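Local atomic coordinates of putative sugar binding protein (Bacteroides vulgatus ATCC 8482, PDB entry 3KEZ), a protein that probably binds glycans at the bacterial outer membrane as a SusD-family protein, and holds a calcium ion. Residues F70-K74 / F435-P441; D187-G191 / D246-S250; G230-W234 / P252-L256; I286-Q292 / V414-I419; A345-Q350 / L379-L385. One frame throughout, in Å; residues are numbered along the deposited sequence. Where two conformers were deposited one is given.

Contact 1 (F70-K74 / F435-P441). With PO4 (phosphate ion), chain D.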
# COMPACT_ATOMS: atom_id res chain seq x y z
N PHE A 70 -16.44 -3.92 -10.07
CA PHE A 70 -16.84 -2.53 -9.99
C PHE A 70 -18.35 -2.41 -9.87
O PHE A 70 -19.00 -1.72 -10.66
CB PHE A 70 -16.34 -1.77 -11.22
CG PHE A 70 -14.88 -1.78 -11.35
CD1 PHE A 70 -14.11 -0.88 -10.63
CD2 PHE A 70 -14.25 -2.72 -12.17
CE1 PHE A 70 -12.75 -0.90 -10.75
CE2 PHE A 70 -12.89 -2.74 -12.27
CZ PHE A 70 -12.13 -1.82 -11.58
N ASN A 71 -18.89 -3.08 -8.87
CA ASN A 71 -20.33 -3.23 -8.72
C ASN A 71 -20.93 -2.29 -7.70
O ASN A 71 -22.10 -2.44 -7.36
CB ASN A 71 -20.64 -4.68 -8.29
CG ASN A 71 -22.06 -5.08 -8.56
OD1 ASN A 71 -22.59 -4.77 -9.61
ND2 ASN A 71 -22.68 -5.79 -7.60
N PHE A 72 -20.18 -1.34 -7.15
CA PHE A 72 -20.76 -0.45 -6.13
C PHE A 72 -21.50 0.74 -6.72
O PHE A 72 -21.17 1.22 -7.83
CB PHE A 72 -19.72 0.07 -5.12
CG PHE A 72 -19.16 -1.00 -4.19
CD1 PHE A 72 -19.98 -1.67 -3.31
CD2 PHE A 72 -17.82 -1.29 -4.19
CE1 PHE A 72 -19.47 -2.63 -2.44
CE2 PHE A 72 -17.31 -2.24 -3.33
CZ PHE A 72 -18.13 -2.91 -2.45
N THR A 73 -22.50 1.21 -5.98
CA THR A 73 -23.29 2.39 -6.32
C THR A 73 -23.16 3.39 -5.20
O THR A 73 -22.67 3.05 -4.11
CB THR A 73 -24.82 2.12 -6.41
OG1 THR A 73 -25.35 1.96 -5.09
CG2 THR A 73 -25.17 0.90 -7.27
N LYS A 74 -23.64 4.61 -5.42
CA LYS A 74 -23.64 5.58 -4.31
C LYS A 74 -24.48 5.08 -3.12
O LYS A 74 -24.30 5.51 -1.99
CB LYS A 74 -24.09 6.97 -4.77
CG LYS A 74 -25.58 7.24 -4.79
CD LYS A 74 -26.28 6.66 -5.97
CE LYS A 74 -27.68 7.22 -6.08
NZ LYS A 74 -27.58 8.63 -6.48
N PHE A 435 -12.43 6.02 -16.47
CA PHE A 435 -13.50 5.12 -15.99
C PHE A 435 -13.91 5.61 -14.60
O PHE A 435 -13.08 5.67 -13.69
CB PHE A 435 -12.96 3.70 -15.95
CG PHE A 435 -13.91 2.67 -15.41
CD1 PHE A 435 -15.25 2.66 -15.75
CD2 PHE A 435 -13.41 1.66 -14.60
CE1 PHE A 435 -16.09 1.66 -15.27
CE2 PHE A 435 -14.23 0.66 -14.12
CZ PHE A 435 -15.57 0.65 -14.47
N HIS A 436 -15.18 5.95 -14.42
CA HIS A 436 -15.61 6.64 -13.21
C HIS A 436 -15.58 5.74 -12.02
O HIS A 436 -15.48 6.22 -10.89
CB HIS A 436 -16.96 7.28 -13.38
CG HIS A 436 -18.12 6.32 -13.30
ND1 HIS A 436 -18.48 5.51 -14.35
CD2 HIS A 436 -19.04 6.11 -12.32
CE1 HIS A 436 -19.57 4.82 -14.03
NE2 HIS A 436 -19.93 5.16 -12.80
N LYS A 437 -15.57 4.43 -12.25
CA LYS A 437 -15.62 3.48 -11.14
C LYS A 437 -14.24 3.06 -10.65
O LYS A 437 -14.17 2.27 -9.73
CB LYS A 437 -16.48 2.26 -11.46
CG LYS A 437 -17.88 2.66 -11.85
CD LYS A 437 -18.91 1.51 -11.88
CE LYS A 437 -19.67 1.41 -10.54
NZ LYS A 437 -20.72 0.34 -10.52
N ILE A 438 -13.15 3.61 -11.20
CA ILE A 438 -11.85 3.38 -10.56
C ILE A 438 -11.79 4.11 -9.21
O ILE A 438 -10.89 3.84 -8.40
CB ILE A 438 -10.61 3.83 -11.39
CG1 ILE A 438 -10.77 5.28 -11.84
CG2 ILE A 438 -10.26 2.83 -12.48
CD1 ILE A 438 -9.49 5.99 -12.01
N LEU A 439 -12.72 5.05 -8.99
CA LEU A 439 -12.92 5.72 -7.70
C LEU A 439 -14.11 5.11 -6.96
O LEU A 439 -15.17 4.91 -7.55
CB LEU A 439 -13.23 7.22 -7.90
CG LEU A 439 -12.28 7.95 -8.83
CD1 LEU A 439 -12.62 9.43 -8.93
CD2 LEU A 439 -10.78 7.74 -8.41
N LEU A 440 -13.95 4.81 -5.66
CA LEU A 440 -15.13 4.47 -4.85
C LEU A 440 -16.02 5.72 -4.80
O LEU A 440 -15.53 6.87 -4.81
CB LEU A 440 -14.77 3.98 -3.42
CG LEU A 440 -14.13 2.59 -3.22
CD1 LEU A 440 -13.86 2.28 -1.74
CD2 LEU A 440 -14.98 1.47 -3.82
N PRO A 441 -17.34 5.50 -4.76
CA PRO A 441 -18.18 6.65 -4.54
C PRO A 441 -18.03 7.16 -3.10
O PRO A 441 -17.62 6.39 -2.19
CB PRO A 441 -19.59 6.12 -4.80
CG PRO A 441 -19.50 4.63 -4.43
CD PRO A 441 -18.08 4.21 -4.66
P PO4 D . -17.18 6.14 -17.90
O1 PO4 D . -17.88 7.46 -17.81
O2 PO4 D . -17.97 5.11 -18.66
O3 PO4 D . -15.87 6.34 -18.65
O4 PO4 D . -16.98 5.67 -16.49
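K437 reaches across to the loop at F70-K74 and ends between two of its backbone carbonyls. K437 CB lies beside the F70 side chain, 4.0 Å from F70 CD1, and over the rim of one face of the F435 ring. CG, anti to the carbonyl carbon (chi1 -56°), sits over the rim of one face of the H436 imidazole. CD meets F70 O, the chain bends at chi3 (94°), and CE comes close to the oxygens of both F70 and F72. K437 NZ then donates to F70 O at 2.7 Å. A second bond runs from K437 NZ to F72 O at 2.9 Å, and both are tilted from the carbonyl plane.

F70, where the chain leaves helix 65-68 in a Schellman motif, receives F435 CE2 over the middle of its ring face in a T-shaped stack, the planes 75° apart. Further along, F72 CD2 touches L440 CD2 at 4.0 Å, and P441 CG packs against T73 O. A phosphate, probably from the crystallisation liquor, accepts through O4 from H436 N (2.8 Å) and H436 ND1 (2.6 Å). The contact ties the loop after helix 65-68 to the loop before helix 444-449, far apart in sequence. One ammonium group joins two carbonyls, which probably restrains the backbone from F70 to F72, while the lysine CB packs beside the F70-F435 pair.

Contact 2 (D187-G191 / D246-S250)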
# COMPACT_ATOMS: atom_id res chain seq x y z
N ASP A 187 16.13 3.52 13.43
CA ASP A 187 16.19 2.23 14.11
C ASP A 187 15.05 1.30 13.68
O ASP A 187 13.95 1.74 13.32
CB ASP A 187 16.13 2.40 15.64
CG ASP A 187 17.31 3.17 16.19
OD1 ASP A 187 18.24 3.47 15.43
OD2 ASP A 187 17.31 3.46 17.37
N PHE A 188 15.36 0.00 13.69
CA PHE A 188 14.31 -1.02 13.59
C PHE A 188 13.22 -0.78 14.65
O PHE A 188 13.51 -0.45 15.80
CB PHE A 188 14.92 -2.42 13.76
CG PHE A 188 13.94 -3.53 13.58
CD1 PHE A 188 13.68 -4.01 12.32
CD2 PHE A 188 13.28 -4.07 14.67
CE1 PHE A 188 12.79 -5.04 12.15
CE2 PHE A 188 12.36 -5.09 14.51
CZ PHE A 188 12.11 -5.59 13.26
N ASN A 189 11.97 -0.87 14.24
CA ASN A 189 10.86 -0.54 15.13
C ASN A 189 9.65 -1.36 14.72
O ASN A 189 8.87 -0.98 13.85
CB ASN A 189 10.56 0.95 15.12
CG ASN A 189 9.79 1.40 16.34
OD1 ASN A 189 9.44 0.60 17.23
ND2 ASN A 189 9.48 2.70 16.38
N LYS A 190 9.54 -2.49 15.39
CA LYS A 190 8.68 -3.60 15.00
C LYS A 190 7.24 -3.17 15.03
O LYS A 190 6.73 -2.76 16.08
CB LYS A 190 8.86 -4.72 16.03
CG LYS A 190 8.02 -5.94 15.84
CD LYS A 190 8.48 -6.71 14.66
CE LYS A 190 7.76 -8.06 14.61
NZ LYS A 190 8.32 -8.85 13.48
N GLY A 191 6.56 -3.29 13.90
CA GLY A 191 5.14 -2.91 13.85
C GLY A 191 4.91 -1.41 13.87
O GLY A 191 3.76 -0.97 13.96
N ASP A 246 9.68 -13.82 11.86
CA ASP A 246 9.34 -12.74 12.76
C ASP A 246 10.64 -11.92 12.86
O ASP A 246 11.61 -12.34 13.49
CB ASP A 246 8.87 -13.30 14.11
CG ASP A 246 7.69 -12.50 14.72
OD1 ASP A 246 7.24 -11.46 14.16
OD2 ASP A 246 7.24 -12.93 15.80
N ALA A 247 10.66 -10.81 12.13
CA ALA A 247 11.85 -9.98 12.00
C ALA A 247 12.18 -9.29 13.34
O ALA A 247 11.28 -9.01 14.12
CB ALA A 247 11.66 -8.95 10.85
N SER A 248 13.46 -9.05 13.58
CA SER A 248 13.92 -8.31 14.75
C SER A 248 15.08 -7.41 14.36
O SER A 248 15.58 -7.48 13.23
CB SER A 248 14.40 -9.32 15.82
OG SER A 248 15.59 -9.94 15.39
N ALA A 249 15.55 -6.60 15.31
CA ALA A 249 16.62 -5.64 15.04
C ALA A 249 17.86 -6.35 14.53
O ALA A 249 18.50 -5.86 13.60
CB ALA A 249 16.96 -4.80 16.32
N SER A 250 18.19 -7.51 15.11
CA SER A 250 19.32 -8.33 14.65
C SER A 250 19.08 -9.03 13.32
O SER A 250 20.03 -9.36 12.63
CB SER A 250 19.73 -9.38 15.72
OG SER A 250 18.65 -10.27 16.02
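F188 lays one face of its ring along the backbone of S248 and A249, and this is the close-packed half of the contact. The peptide between those two residues covers the ring toward its rim, with A249 N 3.5 Å from F188 CD2 and S248 C 3.6 Å from F188 CE2. CG stands anti to the backbone N (chi1 -176°), which carries the ring out toward the neighbouring loop, where F188 CZ reaches A247 CB at 4.2 Å. With an alanine at F188 the S248-A249 peptide would probably lose the flat surface it rests on, opening a gap between the loop joining helices 166-183 and 195-209 and the loop leading to strand 255-259.

The other half is polar and looser, and ends at the exposed D246. K190, bent at chi2 (71°), brings NZ to D246 OD1 at 2.9 Å in a salt bridge that approaches from above the carboxylate plane. K190 NZ also donates to A247 O at 3.0 Å, in the carbonyl plane and on a lone pair, and pairs with E258. D246, itself not a listed ligand, touches the calcium ligands Q322 and N331, and its side chain comes within about 6 Å of the ion at the nearest atoms. The lysine probably steadies this carboxylate and offsets part of the negative charge gathered there.

Contact 3 (G230-W234 / P252-L256)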
# COMPACT_ATOMS: atom_id res chain seq x y z
N GLY A 230 20.87 -2.53 8.45
CA GLY A 230 20.92 -4.00 8.42
C GLY A 230 19.76 -4.68 7.72
O GLY A 230 19.66 -5.91 7.66
N TYR A 231 18.85 -3.88 7.18
CA TYR A 231 17.83 -4.43 6.32
C TYR A 231 18.50 -4.87 5.01
O TYR A 231 19.50 -4.33 4.59
CB TYR A 231 16.75 -3.39 6.02
CG TYR A 231 15.93 -2.86 7.18
CD1 TYR A 231 16.34 -1.72 7.88
CD2 TYR A 231 14.70 -3.43 7.53
CE1 TYR A 231 15.57 -1.18 8.92
CE2 TYR A 231 13.92 -2.89 8.57
CZ TYR A 231 14.35 -1.76 9.25
OH TYR A 231 13.61 -1.22 10.26
N ALA A 232 17.97 -5.90 4.39
CA ALA A 232 18.53 -6.37 3.15
C ALA A 232 17.41 -7.06 2.42
O ALA A 232 16.51 -7.65 3.05
CB ALA A 232 19.75 -7.31 3.41
N LEU A 233 17.41 -6.96 1.10
CA LEU A 233 16.51 -7.72 0.27
C LEU A 233 16.63 -9.20 0.64
O LEU A 233 17.74 -9.74 0.82
CB LEU A 233 16.85 -7.53 -1.22
CG LEU A 233 16.61 -6.17 -1.91
CD1 LEU A 233 17.08 -6.25 -3.41
CD2 LEU A 233 15.19 -5.75 -1.80
N TRP A 234 15.48 -9.84 0.77
CA TRP A 234 15.44 -11.30 0.98
C TRP A 234 16.18 -12.00 -0.15
O TRP A 234 15.92 -11.72 -1.32
CB TRP A 234 13.99 -11.79 1.03
CG TRP A 234 13.25 -11.43 2.30
CD1 TRP A 234 13.76 -11.39 3.57
CD2 TRP A 234 11.89 -11.09 2.41
NE1 TRP A 234 12.77 -11.02 4.47
CE2 TRP A 234 11.62 -10.82 3.76
CE3 TRP A 234 10.85 -10.95 1.48
CZ2 TRP A 234 10.37 -10.44 4.20
CZ3 TRP A 234 9.63 -10.58 1.93
CH2 TRP A 234 9.39 -10.34 3.27
N PRO A 252 16.52 -7.94 10.48
CA PRO A 252 15.32 -7.17 10.05
C PRO A 252 14.61 -7.66 8.82
O PRO A 252 13.46 -7.26 8.56
CB PRO A 252 15.85 -5.78 9.78
CG PRO A 252 17.24 -5.74 10.17
CD PRO A 252 17.72 -7.11 10.55
N GLY A 253 15.30 -8.46 8.00
CA GLY A 253 14.76 -8.77 6.69
C GLY A 253 14.61 -7.51 5.84
O GLY A 253 15.45 -6.58 5.92
N GLU A 254 13.55 -7.45 5.06
CA GLU A 254 13.35 -6.31 4.21
C GLU A 254 12.08 -5.53 4.46
O GLU A 254 11.86 -4.54 3.78
CB GLU A 254 13.45 -6.69 2.72
CG GLU A 254 12.33 -7.55 2.14
CD GLU A 254 12.39 -7.57 0.62
OE1 GLU A 254 13.18 -8.36 0.04
OE2 GLU A 254 11.60 -6.82 -0.00
N ILE A 255 11.23 -5.97 5.38
CA ILE A 255 10.00 -5.19 5.66
C ILE A 255 10.31 -3.96 6.52
O ILE A 255 10.75 -4.08 7.67
CB ILE A 255 8.89 -5.99 6.34
CG1 ILE A 255 8.48 -7.22 5.48
CG2 ILE A 255 7.68 -5.03 6.62
CD1 ILE A 255 7.77 -8.35 6.29
N LEU A 256 10.02 -2.80 5.96
CA LEU A 256 10.31 -1.52 6.57
C LEU A 256 9.12 -1.03 7.40
O LEU A 256 9.27 -0.22 8.32
CB LEU A 256 10.68 -0.51 5.49
CG LEU A 256 11.84 -0.88 4.56
CD1 LEU A 256 12.07 0.25 3.45
CD2 LEU A 256 13.15 -1.13 5.34
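E254 OE1 accepts a hydrogen bond from W234 N at 2.8 Å, on its anti lone pair and with an N-H...O angle of 160°, and it is also in a salt bridge with R367. The other oxygen, OE2, is held by R336 and S338, so the buried carboxylate is gripped from several sides and its charge is probably well compensated. CG of E254 sits between the backbone N and the carbonyl carbon (chi1 69°), and from there it lies over the centre of the six-membered ring of W234, a CH-pi contact at 3.7 Å from the centroid. I255 CG1 approaches W234 CH2 at 3.9 Å.

At the other end the Y231 ring is sandwiched. L256 CD2 lies over one face, 3.7 Å from the centroid, and P252 CB lies over the opposite face at 3.9 Å, while the carbonyl oxygens of G253 and I255 stand at its edge. One backbone bond joins the segments between these two aromatic sites, A232 N to G253 O at 3.0 Å, and Y231 CA adds a CA-H...O contact to the same oxygen.

The segment 230-234 leaves helix 212-229 through a Schellman motif at G230, whereas 252-256 leads into strand 255-259, which pairs antiparallel with 332-336. L233 packs on helices 337-350 and 354-368, and Y231 and L256 on helix 195-209.

Contact 4 (I286-Q292 / V414-I419)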
# COMPACT_ATOMS: atom_id res chain seq x y z
N ILE A 286 -4.82 -15.19 -8.29
CA ILE A 286 -4.18 -14.57 -9.45
C ILE A 286 -5.03 -14.83 -10.70
O ILE A 286 -5.74 -15.82 -10.77
CB ILE A 286 -2.75 -15.05 -9.69
CG1 ILE A 286 -2.71 -16.51 -10.11
CG2 ILE A 286 -1.84 -14.75 -8.48
CD1 ILE A 286 -1.29 -17.04 -10.32
N THR A 287 -4.97 -13.92 -11.67
CA THR A 287 -5.58 -14.15 -12.97
C THR A 287 -4.71 -15.12 -13.80
O THR A 287 -3.52 -15.28 -13.53
CB THR A 287 -5.77 -12.84 -13.73
OG1 THR A 287 -4.50 -12.19 -13.78
CG2 THR A 287 -6.83 -11.91 -13.01
N CYS A 288 -5.31 -15.76 -14.80
CA CYS A 288 -4.52 -16.61 -15.70
C CYS A 288 -3.41 -15.85 -16.42
O CYS A 288 -2.29 -16.36 -16.58
CB CYS A 288 -5.42 -17.26 -16.72
SG CYS A 288 -6.54 -18.49 -15.97
N SER A 289 -3.74 -14.66 -16.90
CA SER A 289 -2.75 -13.83 -17.58
C SER A 289 -1.53 -13.52 -16.68
O SER A 289 -0.40 -13.53 -17.16
CB SER A 289 -3.35 -12.52 -18.11
OG SER A 289 -3.99 -11.73 -17.11
N PHE A 290 -1.76 -13.29 -15.39
CA PHE A 290 -0.63 -13.01 -14.50
C PHE A 290 0.19 -14.30 -14.24
O PHE A 290 1.42 -14.26 -14.24
CB PHE A 290 -1.05 -12.42 -13.17
CG PHE A 290 0.11 -12.25 -12.22
CD1 PHE A 290 0.99 -11.21 -12.39
CD2 PHE A 290 0.35 -13.16 -11.21
CE1 PHE A 290 2.07 -11.04 -11.51
CE2 PHE A 290 1.42 -13.02 -10.38
CZ PHE A 290 2.29 -11.94 -10.53
N TYR A 291 -0.49 -15.41 -14.02
CA TYR A 291 0.20 -16.70 -13.90
C TYR A 291 1.07 -16.99 -15.13
O TYR A 291 2.24 -17.39 -14.99
CB TYR A 291 -0.80 -17.82 -13.66
CG TYR A 291 -0.19 -19.19 -13.47
CD1 TYR A 291 0.85 -19.39 -12.58
CD2 TYR A 291 -0.65 -20.27 -14.22
CE1 TYR A 291 1.41 -20.63 -12.40
CE2 TYR A 291 -0.08 -21.54 -14.05
CZ TYR A 291 0.93 -21.71 -13.15
OH TYR A 291 1.47 -22.92 -13.00
N GLN A 292 0.52 -16.76 -16.33
CA GLN A 292 1.28 -16.96 -17.57
C GLN A 292 2.48 -16.02 -17.72
O GLN A 292 3.57 -16.47 -18.12
CB GLN A 292 0.37 -16.92 -18.77
CG GLN A 292 -0.55 -18.14 -18.75
CD GLN A 292 -1.56 -18.17 -19.87
OE1 GLN A 292 -1.74 -17.18 -20.60
NE2 GLN A 292 -2.28 -19.29 -19.97
N VAL A 414 -7.73 -15.26 -20.86
CA VAL A 414 -6.99 -16.43 -21.31
C VAL A 414 -7.19 -17.53 -20.28
O VAL A 414 -7.45 -17.25 -19.11
CB VAL A 414 -5.48 -16.16 -21.50
CG1 VAL A 414 -5.26 -15.33 -22.73
CG2 VAL A 414 -4.87 -15.47 -20.27
N LYS A 415 -7.14 -18.79 -20.74
CA LYS A 415 -7.30 -19.92 -19.85
C LYS A 415 -5.96 -20.62 -19.59
O LYS A 415 -5.01 -20.50 -20.37
CB LYS A 415 -8.32 -20.94 -20.42
CG LYS A 415 -9.78 -20.43 -20.60
CD LYS A 415 -10.31 -19.58 -19.41
CE LYS A 415 -11.82 -19.25 -19.54
NZ LYS A 415 -12.13 -18.12 -20.46
N ASP A 416 -5.89 -21.32 -18.47
CA ASP A 416 -4.73 -22.14 -18.16
C ASP A 416 -5.18 -23.41 -17.47
O ASP A 416 -5.95 -23.35 -16.51
CB ASP A 416 -3.77 -21.36 -17.25
CG ASP A 416 -2.37 -21.96 -17.22
OD1 ASP A 416 -2.19 -23.09 -16.71
OD2 ASP A 416 -1.44 -21.30 -17.71
N SER A 417 -4.68 -24.56 -17.92
CA SER A 417 -5.09 -25.82 -17.36
C SER A 417 -4.47 -26.09 -15.98
O SER A 417 -4.94 -26.97 -15.28
CB SER A 417 -4.78 -26.95 -18.35
OG SER A 417 -3.42 -26.91 -18.74
N ASP A 418 -3.46 -25.33 -15.55
CA ASP A 418 -2.91 -25.50 -14.18
C ASP A 418 -3.83 -24.85 -13.14
O ASP A 418 -3.73 -25.17 -11.95
CB ASP A 418 -1.53 -24.86 -14.01
CG ASP A 418 -0.41 -25.63 -14.70
OD1 ASP A 418 -0.54 -26.85 -14.92
OD2 ASP A 418 0.64 -24.96 -14.96
N ILE A 419 -4.66 -23.91 -13.58
CA ILE A 419 -5.61 -23.22 -12.72
C ILE A 419 -6.93 -23.11 -13.46
O ILE A 419 -7.37 -22.03 -13.84
CB ILE A 419 -5.09 -21.84 -12.26
CG1 ILE A 419 -4.62 -20.96 -13.45
CG2 ILE A 419 -4.01 -22.05 -11.23
CD1 ILE A 419 -4.09 -19.63 -13.02
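V414 opens the loop that runs past the first turns of helix 288-295, which has T287 at its N-cap with a weak capping bond. V414 CG2 lies 3.6 Å from S289 N and packs against Q292 OE1, while the V414 carbonyl oxygen lies close to C288 CB. At K415 the backbone does the work: its carbonyl oxygen takes a weak bond from Q292 NE2, K415 O to NE2 being 3.0 Å, and the lysine side chain leads away from the helix.

D416 uses both carboxylate oxygens. D416 OD1 uses the anti lone pair to accept from D418 N at 2.8 Å, which makes an Asx turn. D416 OD2 receives the stronger bond from Q292 NE2, at 3.1 Å and 164°, with the oxygen in the amide plane of the glutamine; the two side chains run antiparallel alongside each other. K295 supplies a salt bridge to the same oxygen, so an amide and an ammonium both hold it, and the aspartate is likely to stay ionised.

D418, which follows in that turn, sets its OD2 2.9 Å from Y291 OH, near the plane of the tyrosine ring, with ring and carboxylate planes 64° apart. CG of Y291 is anti to its backbone N (chi1 -178°), which turns the edge of the ring to D416 and D418. Finally I419 reaches into the apolar layer formed with strands 306-309 and 313-316. I419 CD1 fits between C288 and the tyrosine, 4.0 Å from C288 SG and 3.7 Å from Y291 CD2.

Contact 5 (A345-Q350 / L379-L385)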
# COMPACT_ATOMS: atom_id res chain seq x y z
N ALA A 345 14.25 2.51 -9.63
CA ALA A 345 14.36 2.07 -11.02
C ALA A 345 13.45 2.88 -11.93
O ALA A 345 13.89 3.38 -12.97
CB ALA A 345 14.08 0.59 -11.15
N GLU A 346 12.20 3.02 -11.52
CA GLU A 346 11.23 3.81 -12.27
C GLU A 346 11.67 5.28 -12.42
O GLU A 346 11.71 5.82 -13.52
CB GLU A 346 9.84 3.71 -11.64
CG GLU A 346 8.79 4.50 -12.41
CD GLU A 346 7.36 4.39 -11.83
OE1 GLU A 346 7.01 3.40 -11.16
OE2 GLU A 346 6.58 5.33 -12.08
N ALA A 347 12.06 5.90 -11.31
CA ALA A 347 12.49 7.30 -11.32
C ALA A 347 13.77 7.48 -12.16
O ALA A 347 13.92 8.51 -12.82
CB ALA A 347 12.71 7.81 -9.89
N ALA A 348 14.67 6.50 -12.14
CA ALA A 348 15.86 6.53 -12.99
C ALA A 348 15.47 6.53 -14.48
O ALA A 348 16.00 7.34 -15.27
CB ALA A 348 16.78 5.35 -12.68
N VAL A 349 14.54 5.65 -14.85
CA VAL A 349 14.08 5.58 -16.24
C VAL A 349 13.49 6.91 -16.62
O VAL A 349 13.83 7.49 -17.66
CB VAL A 349 13.01 4.49 -16.42
CG1 VAL A 349 12.27 4.68 -17.82
CG2 VAL A 349 13.67 3.10 -16.33
N GLN A 350 12.62 7.43 -15.76
CA GLN A 350 11.88 8.64 -16.06
C GLN A 350 12.77 9.90 -16.06
O GLN A 350 12.39 10.89 -16.65
CB GLN A 350 10.65 8.78 -15.16
CG GLN A 350 9.65 7.67 -15.32
CD GLN A 350 8.81 7.80 -16.59
OE1 GLN A 350 9.33 7.94 -17.68
NE2 GLN A 350 7.51 7.76 -16.44
N LEU A 379 16.13 0.40 -20.61
CA LEU A 379 14.92 0.10 -19.88
C LEU A 379 13.83 1.15 -20.12
O LEU A 379 14.11 2.35 -20.20
CB LEU A 379 15.19 -0.07 -18.38
CG LEU A 379 16.00 -1.31 -17.93
CD1 LEU A 379 16.22 -1.17 -16.44
CD2 LEU A 379 15.30 -2.58 -18.24
N THR A 380 12.59 0.65 -20.26
CA THR A 380 11.38 1.47 -20.43
C THR A 380 10.54 1.48 -19.13
O THR A 380 10.70 0.65 -18.23
CB THR A 380 10.53 0.89 -21.58
OG1 THR A 380 9.97 -0.34 -21.13
CG2 THR A 380 11.40 0.65 -22.84
N LEU A 381 9.62 2.43 -19.01
CA LEU A 381 8.69 2.38 -17.90
C LEU A 381 7.96 1.04 -17.86
O LEU A 381 7.79 0.44 -16.80
CB LEU A 381 7.68 3.54 -17.99
CG LEU A 381 6.57 3.55 -16.95
CD1 LEU A 381 7.16 3.66 -15.54
CD2 LEU A 381 5.56 4.66 -17.26
N GLU A 382 7.52 0.57 -19.01
CA GLU A 382 6.78 -0.68 -19.05
C GLU A 382 7.61 -1.86 -18.52
O GLU A 382 7.07 -2.74 -17.87
CB GLU A 382 6.30 -0.99 -20.46
CG GLU A 382 5.62 -2.33 -20.56
CD GLU A 382 4.71 -2.48 -21.77
OE1 GLU A 382 4.71 -1.64 -22.68
OE2 GLU A 382 3.98 -3.48 -21.80
N ASN A 383 8.90 -1.89 -18.85
CA ASN A 383 9.84 -2.90 -18.34
C ASN A 383 9.84 -2.88 -16.81
O ASN A 383 9.79 -3.93 -16.17
CB ASN A 383 11.30 -2.63 -18.77
CG ASN A 383 11.57 -2.82 -20.26
OD1 ASN A 383 12.61 -2.35 -20.73
ND2 ASN A 383 10.73 -3.54 -20.99
N VAL A 384 9.92 -1.68 -16.24
CA VAL A 384 9.96 -1.52 -14.81
C VAL A 384 8.65 -1.95 -14.14
O VAL A 384 8.65 -2.71 -13.16
CB VAL A 384 10.40 -0.12 -14.36
CG1 VAL A 384 10.28 0.01 -12.86
CG2 VAL A 384 11.84 0.16 -14.79
N LEU A 385 7.53 -1.50 -14.69
CA LEU A 385 6.21 -1.91 -14.19
C LEU A 385 5.92 -3.43 -14.34
O LEU A 385 5.25 -4.03 -13.49
CB LEU A 385 5.14 -1.08 -14.86
CG LEU A 385 5.13 0.44 -14.60
CD1 LEU A 385 4.00 1.13 -15.33
CD2 LEU A 385 5.11 0.77 -13.07
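V349 and V384 meet through their CG2 methyls at 3.8 Å. The second branch of V349, CG1, stands anti to the backbone N (chi1 166°) and turns to the start of the other helix, 3.7 Å from L381 N and near L379 O. V384 CG1 points the other way along the interface, touching E346 CB at 3.9 Å and A345 CB at 4.2 Å.

E346 lies along the flank of this apolar core. With its chain extended, E346 CG rests on L381 CD1 at 3.6 Å and OE1 comes beside L385 CD2. The other methyl of L381, CD2, borders the Q350 amide through NE2. The carboxylate is buried, and a salt bridge from OE2 to R404 supplies its charged partner. A glutamine in place of E346 would probably leave R404 without the negative charge of E346 in this buried setting.

Helices 337-350 and 381-392 pack antiparallel, with helix 354-368 between them in sequence, in a SusD-family fold whose helical part belongs to the TPR clan. The axes of their segments 345-350 and 381-385 approach to 9.4 Å, with 177° between directions. Helix 354-368 packs against A345, V349 and L379.

The start of their helix probably helps to position L381 and V384. T380 is its N-cap, and it forms a capping box with N383: N383 N donates to T380 OG1, and T380 N to N383 OD1, both at 3.0 Å. Just before it, L379 N is bonded to N354, and L379 CB touches V349 CG2.

From the N terminus, the loop after helix 65-68 opens contact 1, which closes only at 435-441, near the C terminus, and so encloses all the others. Within that span, contact 2 opens at 187-191 and contact 3 at 230-234; their segments alternate and cross, closing at 246-250 and 252-256. The two touch, F188 against Y231 and P252, joining the loops before helix 195-209 and after helix 212-229 to the chain leading into strand 255-259. In series after them comes contact 4, tying helix 288-295 to the loop at 414-419, with contact 5 nested inside it as a helix pair. Contact 1 lies across the chain's centre from contacts 2 and 3.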